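Local coordinates for A-type flavoprotein (Giardia intestinalis, PDB 2Q9U), which probably scavenges oxygen in this parasite, passing electrons from a bound flavin mononucleotide to a diiron centre in a beta-lactamase-like domain, at residues R182-F196 / V232-Y246. Residues are numbered along the deposited sequence; the frame is centred on the assembly and turned at random.
Sequences RWADECDVSHVMHLF and VSWRGDAMGLAIAEY
Trp234 is the bump on which 182-196 and 232-246 fit together: its indole is wedged between two methyl groups, with Ala184 CB resting on one face and Ala242 CB, from helix 236-250 of the same segment, on the other. The far rim of the ring enters the hollow between Val192, Met193 and Phe196, where Trp234 CH2 meets Val192 CG1 at 3.6 Å. Met193, its chain bent at chi2 and chi3, curls its SD to within 3.7 Å of Trp234 CH2, an oblique Met-aromatic contact, and lays its methyl against Glu245 CB. Phe196 CZ in turn presses over the centre of the Tyr246 ring, 3.4 Å from Tyr246 CE1, extending the aromatic cluster. Val192 CG1 and Val232 CG2 meet tip to tip at 3.4 Å, tighter than usual for two carbons.

The other end is flat and charged. Arg235 spreads its guanidinium over the Trp183 indole, planes 2° apart, as a cation-pi stack, while its extended chain passes over the six-membered ring. In a side-on salt bridge, Arg235 NE bonds to Asp185 OD2 (2.8 Å) and Arg235 NH2 to Asp185 OD1 (2.9 Å), so ring and carboxylate together fix the guanidinium's rotation. A water joins Asp185 OD2 to Arg235 N. Beside this, a single beta bridge pairs Trp183 with Ser233, Ser233 N bonding to Arg182 O and Ala184 N to Ser233 O.

This is packing within the beta-lactamase-like domain, away from its diiron site. The axes of 189-196 and 236-246 come within 11.1 Å, crossing at -28°; Trp234, Met193 and Phe196 fill the space between, and Val189 packs on Ala238 and Leu241. Strand 234-235 edges the six-stranded sheet beside strand 225-228, strand 12-14 touches Trp183, and Trp234 NE1 and Tyr246 OH both bond to the Phe173 backbone.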
ATOM      1  N   ARG A 182     -10.203  27.708   5.612  1.00  9.77           N
ATOM      2  CA  ARG A 182     -11.376  27.400   6.420  1.00 10.09           C
ATOM      3  C   ARG A 182     -12.686  27.450   5.669  1.00 10.02           C
ATOM      4  O   ARG A 182     -13.690  26.936   6.158  1.00 10.46           O
ATOM      5  CB  ARG A 182     -11.433  28.272   7.691  1.00  9.33           C
ATOM      6  CG  ARG A 182     -10.150  28.166   8.549  1.00 10.62           C
ATOM      7  CD  ARG A 182      -9.898  26.715   9.111  1.00 11.16           C
ATOM      8  NE  ARG A 182      -8.483  26.652   9.522  1.00 11.66           N
ATOM      9  CZ  ARG A 182      -7.607  25.737   9.174  1.00  9.83           C
ATOM     10  NH1 ARG A 182      -7.970  24.658   8.448  1.00  9.03           N
ATOM     11  NH2 ARG A 182      -6.350  25.891   9.607  1.00 11.46           N
ATOM     12  N   TRP A 183     -12.690  28.070   4.484  1.00 10.75           N
ATOM     13  CA  TRP A 183     -13.933  28.253   3.738  1.00 11.44           C
ATOM     14  C   TRP A 183     -13.867  27.608   2.355  1.00 11.42           C
ATOM     15  O   TRP A 183     -12.839  27.674   1.689  1.00 11.11           O
ATOM     16  CB  TRP A 183     -14.217  29.726   3.524  1.00 11.07           C
ATOM     17  CG  TRP A 183     -14.393  30.552   4.753  1.00 12.51           C
ATOM     18  CD1 TRP A 183     -13.490  31.423   5.290  1.00 12.44           C
ATOM     19  CD2 TRP A 183     -15.568  30.629   5.564  1.00 12.84           C
ATOM     20  NE1 TRP A 183     -14.036  32.043   6.397  1.00 13.65           N
ATOM     21  CE2 TRP A 183     -15.312  31.586   6.580  1.00 12.62           C
ATOM     22  CE3 TRP A 183     -16.816  29.977   5.536  1.00 11.13           C
ATOM     23  CZ2 TRP A 183     -16.253  31.900   7.579  1.00 13.84           C
ATOM     24  CZ3 TRP A 183     -17.769  30.308   6.523  1.00 11.56           C
ATOM     25  CH2 TRP A 183     -17.469  31.258   7.529  1.00 12.05           C
ATOM     26  N   ALA A 184     -15.001  27.072   1.922  1.00 12.25           N
ATOM     27  CA  ALA A 184     -15.109  26.369   0.638  1.00 12.97           C
ATOM     28  C   ALA A 184     -14.718  27.285  -0.535  1.00 14.02           C
ATOM     29  O   ALA A 184     -14.011  26.868  -1.468  1.00 13.54           O
ATOM     30  CB  ALA A 184     -16.543  25.823   0.455  1.00 12.77           C
ATOM     31  N   ASP A 185     -15.157  28.545  -0.452  1.00 14.86           N
ATOM     32  CA  ASP A 185     -14.957  29.530  -1.520  1.00 15.25           C
ATOM     33  C   ASP A 185     -13.484  29.930  -1.704  1.00 15.63           C
ATOM     34  O   ASP A 185     -13.089  30.412  -2.768  1.00 16.76           O
ATOM     35  CB  ASP A 185     -15.859  30.761  -1.261  1.00 14.76           C
ATOM     36  CG  ASP A 185     -15.630  31.373   0.108  1.00 15.74           C
ATOM     37  OD1 ASP A 185     -14.739  32.228   0.238  1.00 17.11           O
ATOM     38  OD2 ASP A 185     -16.307  30.979   1.084  1.00 15.05           O
ATOM     39  N   GLU A 186     -12.663  29.720  -0.671  1.00 14.20           N
ATOM     40  CA  GLU A 186     -11.223  29.893  -0.783  1.00 14.19           C
ATOM     41  C   GLU A 186     -10.494  28.738  -1.461  1.00 14.00           C
ATOM     42  O   GLU A 186      -9.303  28.848  -1.737  1.00 13.77           O
ATOM     43  CB  GLU A 186     -10.598  30.153   0.582  1.00 13.77           C
ATOM     44  CG  GLU A 186     -11.219  31.358   1.308  1.00 13.82           C
ATOM     45  CD  GLU A 186     -10.802  31.436   2.755  1.00 16.22           C
ATOM     46  OE1 GLU A 186     -10.697  30.383   3.414  1.00 14.46           O
ATOM     47  OE2 GLU A 186     -10.576  32.566   3.236  1.00 17.51           O
ATOM     48  N   CYS A 187     -11.209  27.636  -1.707  1.00 13.37           N
ATOM     49  CA  CYS A 187     -10.659  26.446  -2.342  1.00 13.53           C
ATOM     50  C   CYS A 187     -11.186  26.364  -3.760  1.00 14.10           C
ATOM     51  O   CYS A 187     -11.861  27.299  -4.205  1.00 13.75           O
ATOM     52  CB  CYS A 187     -11.094  25.209  -1.549  1.00 13.24           C
ATOM     53  SG  CYS A 187     -10.546  25.258   0.157  1.00 13.79           S
ATOM     54  N   ASP A 188     -10.903  25.272  -4.482  1.00 13.45           N
ATOM     55  CA  ASP A 188     -11.690  25.001  -5.707  1.00 13.75           C
ATOM     56  C   ASP A 188     -13.002  24.429  -5.240  1.00 13.14           C
ATOM     57  O   ASP A 188     -13.021  23.327  -4.719  1.00 12.59           O
ATOM     58  CB  ASP A 188     -11.008  24.000  -6.669  1.00 13.95           C
ATOM     59  CG  ASP A 188      -9.813  24.601  -7.372  1.00 16.63           C
ATOM     60  OD1 ASP A 188      -9.834  25.823  -7.663  1.00 18.37           O
ATOM     61  OD2 ASP A 188      -8.842  23.863  -7.606  1.00 15.81           O
ATOM     62  N   VAL A 189     -14.097  25.181  -5.408  1.00 12.32           N
ATOM     63  CA  VAL A 189     -15.400  24.733  -4.906  1.00 12.69           C
ATOM     64  C   VAL A 189     -15.808  23.406  -5.515  1.00 12.52           C
ATOM     65  O   VAL A 189     -16.365  22.574  -4.819  1.00 12.77           O
ATOM     66  CB  VAL A 189     -16.507  25.814  -5.087  1.00 13.45           C
ATOM     67  CG1 VAL A 189     -17.886  25.266  -4.691  1.00 13.95           C
ATOM     68  CG2 VAL A 189     -16.174  26.994  -4.199  1.00 12.53           C
ATOM     69  N   SER A 190     -15.491  23.166  -6.793  1.00 11.67           N
ATOM     70  CA  SER A 190     -15.817  21.868  -7.384  1.00 12.33           C
ATOM     71  C   SER A 190     -15.096  20.711  -6.688  1.00 11.82           C
ATOM     72  O   SER A 190     -15.669  19.640  -6.531  1.00 12.57           O
ATOM     73  CB  SER A 190     -15.616  21.828  -8.922  1.00 13.08           C
ATOM     74  OG  SER A 190     -14.269  22.035  -9.281  1.00 14.02           O
ATOM     75  N   HIS A 191     -13.853  20.933  -6.271  1.00 11.22           N
ATOM     76  CA  HIS A 191     -13.106  19.936  -5.523  1.00 11.59           C
ATOM     77  C   HIS A 191     -13.748  19.669  -4.138  1.00 10.89           C
ATOM     78  O   HIS A 191     -13.894  18.522  -3.727  1.00 10.71           O
ATOM     79  CB  HIS A 191     -11.638  20.359  -5.336  1.00 11.31           C
ATOM     80  CG  HIS A 191     -10.820  19.304  -4.652  1.00 12.56           C
ATOM     81  ND1 HIS A 191     -10.767  18.006  -5.112  1.00 15.19           N
ATOM     82  CD2 HIS A 191     -10.050  19.340  -3.537  1.00 14.95           C
ATOM     83  CE1 HIS A 191     -10.002  17.286  -4.311  1.00 16.42           C
ATOM     84  NE2 HIS A 191      -9.560  18.068  -3.346  1.00 16.90           N
ATOM     85  N   VAL A 192     -14.127  20.738  -3.442  1.00 10.95           N
ATOM     86  CA  VAL A 192     -14.794  20.619  -2.139  1.00 10.82           C
ATOM     87  C   VAL A 192     -16.102  19.838  -2.336  1.00 11.31           C
ATOM     88  O   VAL A 192     -16.431  18.943  -1.550  1.00 11.22           O
ATOM     89  CB  VAL A 192     -15.078  21.983  -1.505  1.00 10.97           C
ATOM     90  CG1 VAL A 192     -15.755  21.790  -0.086  1.00 12.57           C
ATOM     91  CG2 VAL A 192     -13.792  22.813  -1.375  1.00  9.65           C
ATOM     92  N   MET A 193     -16.828  20.140  -3.419  1.00 11.44           N
ATOM     93  CA  MET A 193     -18.090  19.461  -3.671  1.00 11.72           C
ATOM     94  C   MET A 193     -17.885  18.002  -3.972  1.00 11.93           C
ATOM     95  O   MET A 193     -18.686  17.166  -3.545  1.00 11.00           O
ATOM     96  CB  MET A 193     -18.906  20.154  -4.771  1.00 12.35           C
ATOM     97  CG  MET A 193     -19.542  21.450  -4.340  1.00 14.01           C
ATOM     98  SD  MET A 193     -20.739  21.232  -2.961  1.00 19.34           S
ATOM     99  CE  MET A 193     -21.824  19.935  -3.591  1.00 18.73           C
ATOM    100  N   HIS A 194     -16.811  17.687  -4.702  1.00 11.66           N
ATOM    101  CA  HIS A 194     -16.444  16.279  -4.914  1.00 12.63           C
ATOM    102  C   HIS A 194     -16.292  15.543  -3.576  1.00 11.80           C
ATOM    103  O   HIS A 194     -16.849  14.460  -3.386  1.00 12.33           O
ATOM    104  CB  HIS A 194     -15.165  16.188  -5.754  1.00 13.32           C
ATOM    105  CG  HIS A 194     -14.542  14.832  -5.765  1.00 15.32           C
ATOM    106  ND1 HIS A 194     -14.822  13.894  -6.727  1.00 19.36           N
ATOM    107  CD2 HIS A 194     -13.659  14.253  -4.916  1.00 17.59           C
ATOM    108  CE1 HIS A 194     -14.127  12.795  -6.484  1.00 19.13           C
ATOM    109  NE2 HIS A 194     -13.419  12.983  -5.385  1.00 19.36           N
ATOM    110  N   LEU A 195     -15.547  16.128  -2.642  1.00 10.93           N
ATOM    111  CA  LEU A 195     -15.318  15.462  -1.350  1.00 10.28           C
ATOM    112  C   LEU A 195     -16.574  15.489  -0.476  1.00  9.90           C
ATOM    113  O   LEU A 195     -16.815  14.563   0.326  1.00  8.98           O
ATOM    114  CB  LEU A 195     -14.123  16.115  -0.639  1.00 10.22           C
ATOM    115  CG  LEU A 195     -12.770  15.887  -1.346  1.00 11.24           C
ATOM    116  CD1 LEU A 195     -11.697  16.726  -0.639  1.00 11.75           C
ATOM    117  CD2 LEU A 195     -12.376  14.384  -1.374  1.00 14.37           C
ATOM    118  N   PHE A 196     -17.381  16.549  -0.646  1.00  9.90           N
ATOM    119  CA  PHE A 196     -18.664  16.687   0.067  1.00 10.55           C
ATOM    120  C   PHE A 196     -19.576  15.522  -0.358  1.00 10.49           C
ATOM    121  O   PHE A 196     -20.238  14.893   0.469  1.00  9.60           O
ATOM    122  CB  PHE A 196     -19.275  18.051  -0.284  1.00 10.77           C
ATOM    123  CG  PHE A 196     -20.694  18.274   0.225  1.00 13.63           C
ATOM    124  CD1 PHE A 196     -21.800  17.811  -0.492  1.00 14.20           C
ATOM    125  CD2 PHE A 196     -20.913  18.995   1.401  1.00 13.61           C
ATOM    126  CE1 PHE A 196     -23.106  18.065  -0.035  1.00 15.38           C
ATOM    127  CE2 PHE A 196     -22.216  19.269   1.851  1.00 14.17           C
ATOM    128  CZ  PHE A 196     -23.300  18.796   1.138  1.00 10.13           C
ATOM    129  N   VAL A 232     -13.860  22.089   5.190  1.00  9.66           N
ATOM    130  CA  VAL A 232     -14.129  23.519   5.074  1.00 10.23           C
ATOM    131  C   VAL A 232     -15.585  23.843   5.398  1.00 10.53           C
ATOM    132  O   VAL A 232     -16.478  22.964   5.363  1.00 11.10           O
ATOM    133  CB  VAL A 232     -13.738  24.118   3.684  1.00 10.70           C
ATOM    134  CG1 VAL A 232     -12.250  23.960   3.450  1.00 11.39           C
ATOM    135  CG2 VAL A 232     -14.533  23.460   2.560  1.00  9.64           C
ATOM    136  N   SER A 233     -15.799  25.105   5.736  1.00 10.83           N
ATOM    137  CA  SER A 233     -17.127  25.602   6.082  1.00 11.19           C
ATOM    138  C   SER A 233     -17.703  26.413   4.924  1.00 11.18           C
ATOM    139  O   SER A 233     -17.017  26.684   3.923  1.00 11.24           O
ATOM    140  CB  SER A 233     -17.029  26.430   7.370  1.00 11.97           C
ATOM    141  OG  SER A 233     -16.763  25.561   8.441  1.00 12.82           O
ATOM    142  N   TRP A 234     -18.976  26.790   5.056  1.00 11.45           N
ATOM    143  CA  TRP A 234     -19.775  27.240   3.937  1.00 11.53           C
ATOM    144  C   TRP A 234     -20.387  28.623   4.177  1.00 12.51           C
ATOM    145  O   TRP A 234     -20.908  28.937   5.285  1.00 12.23           O
ATOM    146  CB  TRP A 234     -20.920  26.235   3.668  1.00 12.08           C
ATOM    147  CG  TRP A 234     -20.463  24.839   3.415  1.00 12.12           C
ATOM    148  CD1 TRP A 234     -20.305  23.823   4.342  1.00 13.09           C
ATOM    149  CD2 TRP A 234     -20.088  24.287   2.147  1.00 12.74           C
ATOM    150  NE1 TRP A 234     -19.834  22.685   3.714  1.00 14.15           N
ATOM    151  CE2 TRP A 234     -19.696  22.942   2.371  1.00 12.95           C
ATOM    152  CE3 TRP A 234     -20.031  24.805   0.843  1.00 14.18           C
ATOM    153  CZ2 TRP A 234     -19.281  22.097   1.337  1.00 12.83           C
ATOM    154  CZ3 TRP A 234     -19.586  23.953  -0.203  1.00 13.88           C
ATOM    155  CH2 TRP A 234     -19.229  22.622   0.064  1.00 12.13           C
ATOM    156  N   ARG A 235     -20.358  29.432   3.132  1.00 12.11           N
ATOM    157  CA  ARG A 235     -21.018  30.717   3.090  1.00 13.45           C
ATOM    158  C   ARG A 235     -21.382  31.097   1.621  1.00 13.46           C
ATOM    159  O   ARG A 235     -21.020  30.448   0.732  1.00 14.34           O
ATOM    160  CB  ARG A 235     -20.151  31.786   3.763  1.00 12.34           C
ATOM    161  CG  ARG A 235     -18.935  32.155   2.937  1.00 13.91           C
ATOM    162  CD  ARG A 235     -17.892  32.944   3.649  1.00 13.24           C
ATOM    163  NE  ARG A 235     -16.608  33.006   2.988  1.00 14.46           N
ATOM    164  CZ  ARG A 235     -15.599  33.741   3.399  1.00 13.14           C
ATOM    165  NH1 ARG A 235     -15.706  34.501   4.436  1.00 14.18           N
ATOM    166  NH2 ARG A 235     -14.494  33.727   2.758  1.00 16.27           N
ATOM    167  N   GLY A 236     -22.131  32.157   1.459  1.00 14.31           N
ATOM    168  CA  GLY A 236     -22.549  32.606   0.160  1.00 14.58           C
ATOM    169  C   GLY A 236     -23.074  31.604  -0.838  1.00 14.53           C
ATOM    170  O   GLY A 236     -23.729  30.670  -0.502  1.00 14.52           O
ATOM    171  N   ASP A 237     -22.692  31.804  -2.089  1.00 15.31           N
ATOM    172  CA  ASP A 237     -23.057  30.912  -3.162  1.00 16.29           C
ATOM    173  C   ASP A 237     -22.661  29.463  -2.941  1.00 15.73           C
ATOM    174  O   ASP A 237     -23.435  28.582  -3.249  1.00 15.85           O
ATOM    175  CB  ASP A 237     -22.548  31.366  -4.529  1.00 17.66           C
ATOM    176  CG  ASP A 237     -23.079  32.730  -4.949  1.00 21.64           C
ATOM    177  OD1 ASP A 237     -24.168  33.092  -4.573  1.00 25.91           O
ATOM    178  OD2 ASP A 237     -22.390  33.405  -5.656  1.00 26.91           O
ATOM    179  N   ALA A 238     -21.429  29.232  -2.478  1.00 15.38           N
ATOM    180  CA  ALA A 238     -20.990  27.854  -2.295  1.00 14.87           C
ATOM    181  C   ALA A 238     -21.878  27.120  -1.295  1.00 14.66           C
ATOM    182  O   ALA A 238     -22.161  25.933  -1.456  1.00 13.95           O
ATOM    183  CB  ALA A 238     -19.537  27.815  -1.846  1.00 15.10           C
ATOM    184  N   MET A 239     -22.314  27.835  -0.263  1.00 14.03           N
ATOM    185  CA  MET A 239     -23.273  27.294   0.692  1.00 14.62           C
ATOM    186  C   MET A 239     -24.584  26.841   0.029  1.00 14.60           C
ATOM    187  O   MET A 239     -25.128  25.785   0.376  1.00 13.60           O
ATOM    188  CB  MET A 239     -23.539  28.317   1.806  1.00 14.30           C
ATOM    189  CG  MET A 239     -24.493  27.792   2.913  1.00 13.84           C
ATOM    190  SD  MET A 239     -24.848  29.077   4.140  1.00 16.17           S
ATOM    191  CE  MET A 239     -25.531  30.429   3.165  1.00 15.41           C
ATOM    192  N   GLY A 240     -25.057  27.635  -0.935  1.00 14.88           N
ATOM    193  CA  GLY A 240     -26.252  27.294  -1.748  1.00 15.59           C
ATOM    194  C   GLY A 240     -26.106  25.977  -2.497  1.00 15.45           C
ATOM    195  O   GLY A 240     -27.024  25.150  -2.515  1.00 15.71           O
ATOM    196  N   LEU A 241     -24.933  25.764  -3.088  1.00 16.07           N
ATOM    197  CA  LEU A 241     -24.604  24.515  -3.786  1.00 15.06           C
ATOM    198  C   LEU A 241     -24.632  23.288  -2.863  1.00 15.18           C
ATOM    199  O   LEU A 241     -25.139  22.213  -3.224  1.00 14.25           O
ATOM    200  CB  LEU A 241     -23.201  24.638  -4.420  1.00 16.36           C
ATOM    201  CG  LEU A 241     -23.010  25.682  -5.532  1.00 17.08           C
ATOM    202  CD1 LEU A 241     -21.590  25.578  -6.133  1.00 18.84           C
ATOM    203  CD2 LEU A 241     -24.085  25.520  -6.626  1.00 18.99           C
ATOM    204  N   ALA A 242     -24.034  23.448  -1.685  1.00 14.23           N
ATOM    205  CA  ALA A 242     -23.950  22.364  -0.733  1.00 14.46           C
ATOM    206  C   ALA A 242     -25.371  21.949  -0.305  1.00 14.07           C
ATOM    207  O   ALA A 242     -25.708  20.761  -0.299  1.00 14.28           O
ATOM    208  CB  ALA A 242     -23.139  22.802   0.456  1.00 14.14           C
ATOM    209  N   ILE A 243     -26.167  22.940   0.084  1.00 14.23           N
ATOM    210  CA  ILE A 243     -27.559  22.717   0.477  1.00 14.72           C
ATOM    211  C   ILE A 243     -28.345  22.050  -0.654  1.00 14.58           C
ATOM    212  O   ILE A 243     -29.072  21.074  -0.401  1.00 14.12           O
ATOM    213  CB  ILE A 243     -28.252  24.028   0.928  1.00 14.20           C
ATOM    214  CG1 ILE A 243     -27.640  24.509   2.250  1.00 14.60           C
ATOM    215  CG2 ILE A 243     -29.760  23.795   1.133  1.00 14.23           C
ATOM    216  CD1 ILE A 243     -27.972  25.954   2.609  1.00 17.11           C
ATOM    217  N   ALA A 244     -28.171  22.561  -1.877  1.00 14.43           N
ATOM    218  CA  ALA A 244     -28.877  22.006  -3.064  1.00 14.93           C
ATOM    219  C   ALA A 244     -28.550  20.530  -3.328  1.00 15.50           C
ATOM    220  O   ALA A 244     -29.446  19.757  -3.693  1.00 15.54           O
ATOM    221  CB  ALA A 244     -28.602  22.825  -4.290  1.00 15.01           C
ATOM    222  N   GLU A 245     -27.286  20.138  -3.139  1.00 13.78           N
ATOM    223  CA  GLU A 245     -26.894  18.727  -3.301  1.00 14.01           C
ATOM    224  C   GLU A 245     -27.547  17.827  -2.243  1.00 13.69           C
ATOM    225  O   GLU A 245     -28.092  16.764  -2.572  1.00 14.31           O
ATOM    226  CB  GLU A 245     -25.364  18.585  -3.264  1.00 13.58           C
ATOM    227  CG  GLU A 245     -24.845  17.115  -3.420  1.00 15.22           C
ATOM    228  CD  GLU A 245     -25.131  16.505  -4.790  1.00 16.35           C
ATOM    229  OE1 GLU A 245     -25.300  17.267  -5.765  1.00 18.14           O
ATOM    230  OE2 GLU A 245     -25.174  15.260  -4.896  1.00 17.60           O
ATOM    231  N   TYR A 246     -27.456  18.210  -0.968  1.00 13.43           N
ATOM    232  CA  TYR A 246     -28.161  17.468   0.083  1.00 14.31           C
ATOM    233  C   TYR A 246     -29.665  17.365  -0.202  1.00 15.06           C
ATOM    234  O   TYR A 246     -30.295  16.314   0.010  1.00 16.33           O
ATOM    235  CB  TYR A 246     -27.959  18.137   1.439  1.00 13.63           C
ATOM    236  CG  TYR A 246     -26.771  17.696   2.231  1.00 14.23           C
ATOM    237  CD1 TYR A 246     -26.016  16.567   1.879  1.00 15.28           C
ATOM    238  CD2 TYR A 246     -26.415  18.395   3.386  1.00 15.88           C
ATOM    239  CE1 TYR A 246     -24.914  16.175   2.642  1.00 13.46           C
ATOM    240  CE2 TYR A 246     -25.345  18.012   4.154  1.00 15.35           C
ATOM    241  CZ  TYR A 246     -24.593  16.905   3.786  1.00 14.94           C
ATOM    242  OH  TYR A 246     -23.543  16.560   4.593  1.00 12.82           O
TER
HETATM  243  O   HOH W   1     -14.061  25.331   8.578  1.00 20.64           O
HETATM  244  O   HOH W   2     -18.097  29.127   1.225  1.00 18.72           O
HETATM  245  O   HOH W   3     -21.149  15.872   3.220  1.00 15.40           O